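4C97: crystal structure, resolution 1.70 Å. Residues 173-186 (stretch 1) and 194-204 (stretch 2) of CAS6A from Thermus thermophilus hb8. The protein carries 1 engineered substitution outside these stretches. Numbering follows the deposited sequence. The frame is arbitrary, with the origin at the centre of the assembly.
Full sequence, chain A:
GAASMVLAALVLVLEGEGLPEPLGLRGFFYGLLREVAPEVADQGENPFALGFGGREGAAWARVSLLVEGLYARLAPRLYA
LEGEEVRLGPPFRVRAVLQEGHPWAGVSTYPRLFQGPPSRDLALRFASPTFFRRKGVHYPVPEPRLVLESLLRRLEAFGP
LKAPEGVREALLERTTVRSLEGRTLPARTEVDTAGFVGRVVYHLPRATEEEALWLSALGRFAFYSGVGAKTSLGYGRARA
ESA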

# COMPACT_ATOMS: atom_id res chain seq x y z
N GLU A 173 0.70 11.48 -17.95
CA GLU A 173 0.24 11.53 -19.33
C GLU A 173 1.08 10.70 -20.29
O GLU A 173 0.55 10.19 -21.27
CB GLU A 173 0.22 12.98 -19.84
CG GLU A 173 -0.72 13.88 -19.05
CD GLU A 173 -2.16 13.38 -19.09
OE1 GLU A 173 -2.63 12.96 -20.17
OE2 GLU A 173 -2.82 13.37 -18.03
N ARG A 174 2.37 10.56 -20.04
CA ARG A 174 3.23 9.91 -21.03
C ARG A 174 3.52 8.44 -20.71
O ARG A 174 3.83 7.65 -21.61
CB ARG A 174 4.52 10.71 -21.24
CG ARG A 174 5.25 10.31 -22.49
CD ARG A 174 6.36 11.30 -22.87
NE ARG A 174 7.55 11.15 -22.03
CZ ARG A 174 8.03 12.08 -21.20
NH1 ARG A 174 7.42 13.25 -21.04
NH2 ARG A 174 9.13 11.83 -20.51
N THR A 175 3.42 8.06 -19.44
CA THR A 175 3.71 6.68 -19.06
C THR A 175 2.78 5.74 -19.78
O THR A 175 1.57 5.99 -19.87
CB THR A 175 3.63 6.45 -17.54
OG1 THR A 175 4.51 7.36 -16.88
CG2 THR A 175 4.05 5.02 -17.16
N THR A 176 3.35 4.66 -20.31
CA THR A 176 2.59 3.64 -21.00
C THR A 176 2.69 2.31 -20.26
O THR A 176 3.32 2.21 -19.20
CB THR A 176 3.03 3.49 -22.48
OG1 THR A 176 2.07 2.70 -23.17
CG2 THR A 176 4.40 2.85 -22.61
N VAL A 177 2.08 1.29 -20.83
CA VAL A 177 2.17 -0.05 -20.31
C VAL A 177 2.94 -0.92 -21.27
O VAL A 177 2.58 -1.03 -22.43
CB VAL A 177 0.78 -0.65 -20.04
CG1 VAL A 177 0.89 -2.11 -19.74
CG2 VAL A 177 0.09 0.08 -18.87
N ARG A 178 4.01 -1.53 -20.78
CA ARG A 178 4.79 -2.48 -21.57
C ARG A 178 4.18 -3.88 -21.50
O ARG A 178 4.14 -4.58 -22.50
CB ARG A 178 6.25 -2.52 -21.10
CG ARG A 178 7.05 -3.67 -21.70
CD ARG A 178 8.38 -3.78 -21.02
NE ARG A 178 9.23 -2.66 -21.38
CZ ARG A 178 10.35 -2.34 -20.74
NH1 ARG A 178 10.76 -3.06 -19.70
NH2 ARG A 178 11.07 -1.31 -21.15
N SER A 179 3.75 -4.31 -20.33
CA SER A 179 3.09 -5.60 -20.20
C SER A 179 2.07 -5.60 -19.07
O SER A 179 2.16 -4.81 -18.11
CB SER A 179 4.08 -6.73 -19.97
OG SER A 179 4.82 -6.50 -18.79
N LEU A 180 1.10 -6.50 -19.19
CA LEU A 180 0.09 -6.67 -18.16
C LEU A 180 -0.34 -8.11 -18.11
O LEU A 180 -0.50 -8.74 -19.16
CB LEU A 180 -1.11 -5.77 -18.42
CG LEU A 180 -2.37 -5.88 -17.56
CD1 LEU A 180 -3.06 -4.52 -17.53
CD2 LEU A 180 -3.35 -6.96 -18.05
N GLU A 181 -0.51 -8.63 -16.91
CA GLU A 181 -1.05 -9.97 -16.75
C GLU A 181 -1.80 -10.04 -15.45
O GLU A 181 -1.25 -9.78 -14.39
CB GLU A 181 0.04 -11.03 -16.78
CG GLU A 181 -0.53 -12.42 -16.64
CD GLU A 181 0.46 -13.53 -16.91
OE1 GLU A 181 1.68 -13.32 -16.73
OE2 GLU A 181 0.01 -14.62 -17.32
N GLY A 182 -3.07 -10.41 -15.53
CA GLY A 182 -3.84 -10.51 -14.31
C GLY A 182 -5.31 -10.68 -14.54
O GLY A 182 -5.74 -11.04 -15.65
N ARG A 183 -6.07 -10.42 -13.49
CA ARG A 183 -7.52 -10.61 -13.55
C ARG A 183 -8.17 -9.79 -12.46
O ARG A 183 -7.51 -9.38 -11.51
CB ARG A 183 -7.89 -12.08 -13.39
CG ARG A 183 -7.62 -12.62 -12.02
CD ARG A 183 -8.06 -14.05 -11.79
NE ARG A 183 -7.63 -14.48 -10.45
CZ ARG A 183 -7.81 -15.69 -9.94
NH1 ARG A 183 -8.41 -16.64 -10.64
NH2 ARG A 183 -7.36 -15.95 -8.71
N THR A 184 -9.47 -9.59 -12.57
CA THR A 184 -10.19 -8.89 -11.54
C THR A 184 -10.91 -9.87 -10.62
O THR A 184 -11.38 -10.94 -11.04
CB THR A 184 -11.16 -7.88 -12.13
OG1 THR A 184 -12.03 -8.56 -13.05
CG2 THR A 184 -10.41 -6.76 -12.83
N LEU A 185 -10.96 -9.50 -9.35
CA LEU A 185 -11.62 -10.31 -8.34
C LEU A 185 -12.62 -9.43 -7.60
O LEU A 185 -12.43 -8.22 -7.49
CB LEU A 185 -10.61 -10.88 -7.33
CG LEU A 185 -9.53 -11.85 -7.82
CD1 LEU A 185 -8.59 -12.21 -6.68
CD2 LEU A 185 -10.14 -13.11 -8.44
N PRO A 186 -13.70 -10.03 -7.09
CA PRO A 186 -14.69 -9.19 -6.40
C PRO A 186 -14.16 -8.58 -5.12
O PRO A 186 -13.39 -9.19 -4.38
CB PRO A 186 -15.81 -10.17 -6.05
CG PRO A 186 -15.71 -11.26 -7.06
CD PRO A 186 -14.21 -11.40 -7.29
N ALA A 194 -15.13 -4.78 -8.59
CA ALA A 194 -14.02 -5.72 -8.65
C ALA A 194 -12.72 -4.94 -8.63
O ALA A 194 -12.71 -3.72 -8.81
CB ALA A 194 -14.10 -6.58 -9.90
N GLY A 195 -11.63 -5.64 -8.34
CA GLY A 195 -10.32 -5.04 -8.38
C GLY A 195 -9.30 -5.93 -9.06
O GLY A 195 -9.39 -7.16 -9.02
N PHE A 196 -8.33 -5.30 -9.71
CA PHE A 196 -7.27 -6.01 -10.41
C PHE A 196 -6.25 -6.62 -9.46
O PHE A 196 -5.84 -5.98 -8.48
CB PHE A 196 -6.53 -5.05 -11.33
CG PHE A 196 -5.48 -5.72 -12.19
CD1 PHE A 196 -5.84 -6.35 -13.35
CD2 PHE A 196 -4.14 -5.68 -11.84
CE1 PHE A 196 -4.89 -6.96 -14.14
CE2 PHE A 196 -3.18 -6.28 -12.63
CZ PHE A 196 -3.55 -6.91 -13.77
N VAL A 197 -5.83 -7.84 -9.78
CA VAL A 197 -4.72 -8.52 -9.15
C VAL A 197 -3.83 -9.07 -10.24
O VAL A 197 -4.33 -9.65 -11.23
CB VAL A 197 -5.21 -9.67 -8.24
CG1 VAL A 197 -4.07 -10.49 -7.69
CG2 VAL A 197 -6.02 -9.11 -7.08
N GLY A 198 -2.51 -8.92 -10.07
CA GLY A 198 -1.59 -9.33 -11.12
C GLY A 198 -0.38 -8.43 -11.22
O GLY A 198 0.00 -7.80 -10.26
N ARG A 199 0.23 -8.39 -12.41
CA ARG A 199 1.47 -7.66 -12.59
C ARG A 199 1.35 -6.75 -13.80
O ARG A 199 0.89 -7.17 -14.87
CB ARG A 199 2.61 -8.65 -12.80
CG ARG A 199 3.97 -8.03 -13.04
CD ARG A 199 5.00 -9.16 -13.12
NE ARG A 199 6.38 -8.69 -13.13
CZ ARG A 199 7.02 -8.26 -14.21
NH1 ARG A 199 6.39 -8.24 -15.37
NH2 ARG A 199 8.28 -7.86 -14.12
N VAL A 200 1.78 -5.50 -13.63
CA VAL A 200 1.83 -4.57 -14.75
C VAL A 200 3.23 -3.94 -14.80
O VAL A 200 3.76 -3.55 -13.77
CB VAL A 200 0.77 -3.46 -14.62
CG1 VAL A 200 0.81 -2.57 -15.85
CG2 VAL A 200 -0.63 -4.06 -14.45
N VAL A 201 3.81 -3.86 -16.00
CA VAL A 201 5.05 -3.12 -16.17
C VAL A 201 4.76 -1.81 -16.92
O VAL A 201 4.33 -1.82 -18.06
CB VAL A 201 6.12 -3.94 -16.89
CG1 VAL A 201 7.43 -3.17 -16.95
CG2 VAL A 201 6.32 -5.29 -16.19
N TYR A 202 5.02 -0.71 -16.22
CA TYR A 202 4.88 0.65 -16.73
C TYR A 202 6.20 1.12 -17.29
O TYR A 202 7.27 0.71 -16.83
CB TYR A 202 4.43 1.60 -15.60
CG TYR A 202 3.10 1.14 -15.03
CD1 TYR A 202 1.91 1.49 -15.64
CD2 TYR A 202 3.06 0.32 -13.91
CE1 TYR A 202 0.70 1.05 -15.15
CE2 TYR A 202 1.85 -0.13 -13.40
CZ TYR A 202 0.68 0.24 -14.04
OH TYR A 202 -0.53 -0.21 -13.58
N HIS A 203 6.11 1.96 -18.31
CA HIS A 203 7.30 2.45 -18.96
C HIS A 203 7.08 3.90 -19.36
O HIS A 203 6.06 4.22 -19.97
CB HIS A 203 7.59 1.63 -20.19
CG HIS A 203 8.68 2.19 -21.03
ND1 HIS A 203 10.00 2.16 -20.64
CD2 HIS A 203 8.65 2.81 -22.23
CE1 HIS A 203 10.74 2.73 -21.57
NE2 HIS A 203 9.95 3.14 -22.55
N LEU A 204 8.04 4.75 -19.01
CA LEU A 204 7.98 6.17 -19.34
C LEU A 204 8.99 6.50 -20.43
O LEU A 204 10.20 6.60 -20.17
CB LEU A 204 8.27 7.02 -18.09
CG LEU A 204 8.27 8.53 -18.30
CD1 LEU A 204 7.04 9.01 -19.04
CD2 LEU A 204 8.41 9.26 -16.97
O HOH W 1 3.26 -8.03 -16.77

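Stretch 2 runs antiparallel to stretch 1. A194 begins beside P186 in a non-hydrogen-bonded pair; A194 CB, the whole of a small side chain, rests 3.9 Å from T184 CB. G195 then exchanges two bonds with L185, G195 N to L185 O and L185 N to G195 O, both 2.8 Å. F196 sends its ring along the strand, so that F196 CZ lies 3.7 Å from G182 CA and 4.1 Å from L180 CG. The bare G182 makes this possible: a CB there would clash with F196 CZ and V197 O. V197 pairs with R183, and V197 CG2 packs 4.0 Å from L185 CD1. G198 faces G182; a CB on G198 would strike E181 O, and its backbone angles themselves call for glycine. R199 pairs with E181 through main chain, leaving its guanidinium to bond elsewhere in the structure, while a water links R199 O to S179 OG. V200, buried, suits the apolar face, V200 CG2 4.0 Å from L180 CD1. At V201 a bulge shifts the register: V201 O accepts R178 N at 2.8 Å and, weakly, S179 N at 3.4 Å; its compact apolar side chain suits burial. Y202 packs CE1 3.9 Å from V177 CG2, its OH hydrogen-bonded elsewhere. H203 restores paired bonding with T176, its ring edge meeting T176 CG2, and L204 CD1 covers one face of the R174 guanidinium.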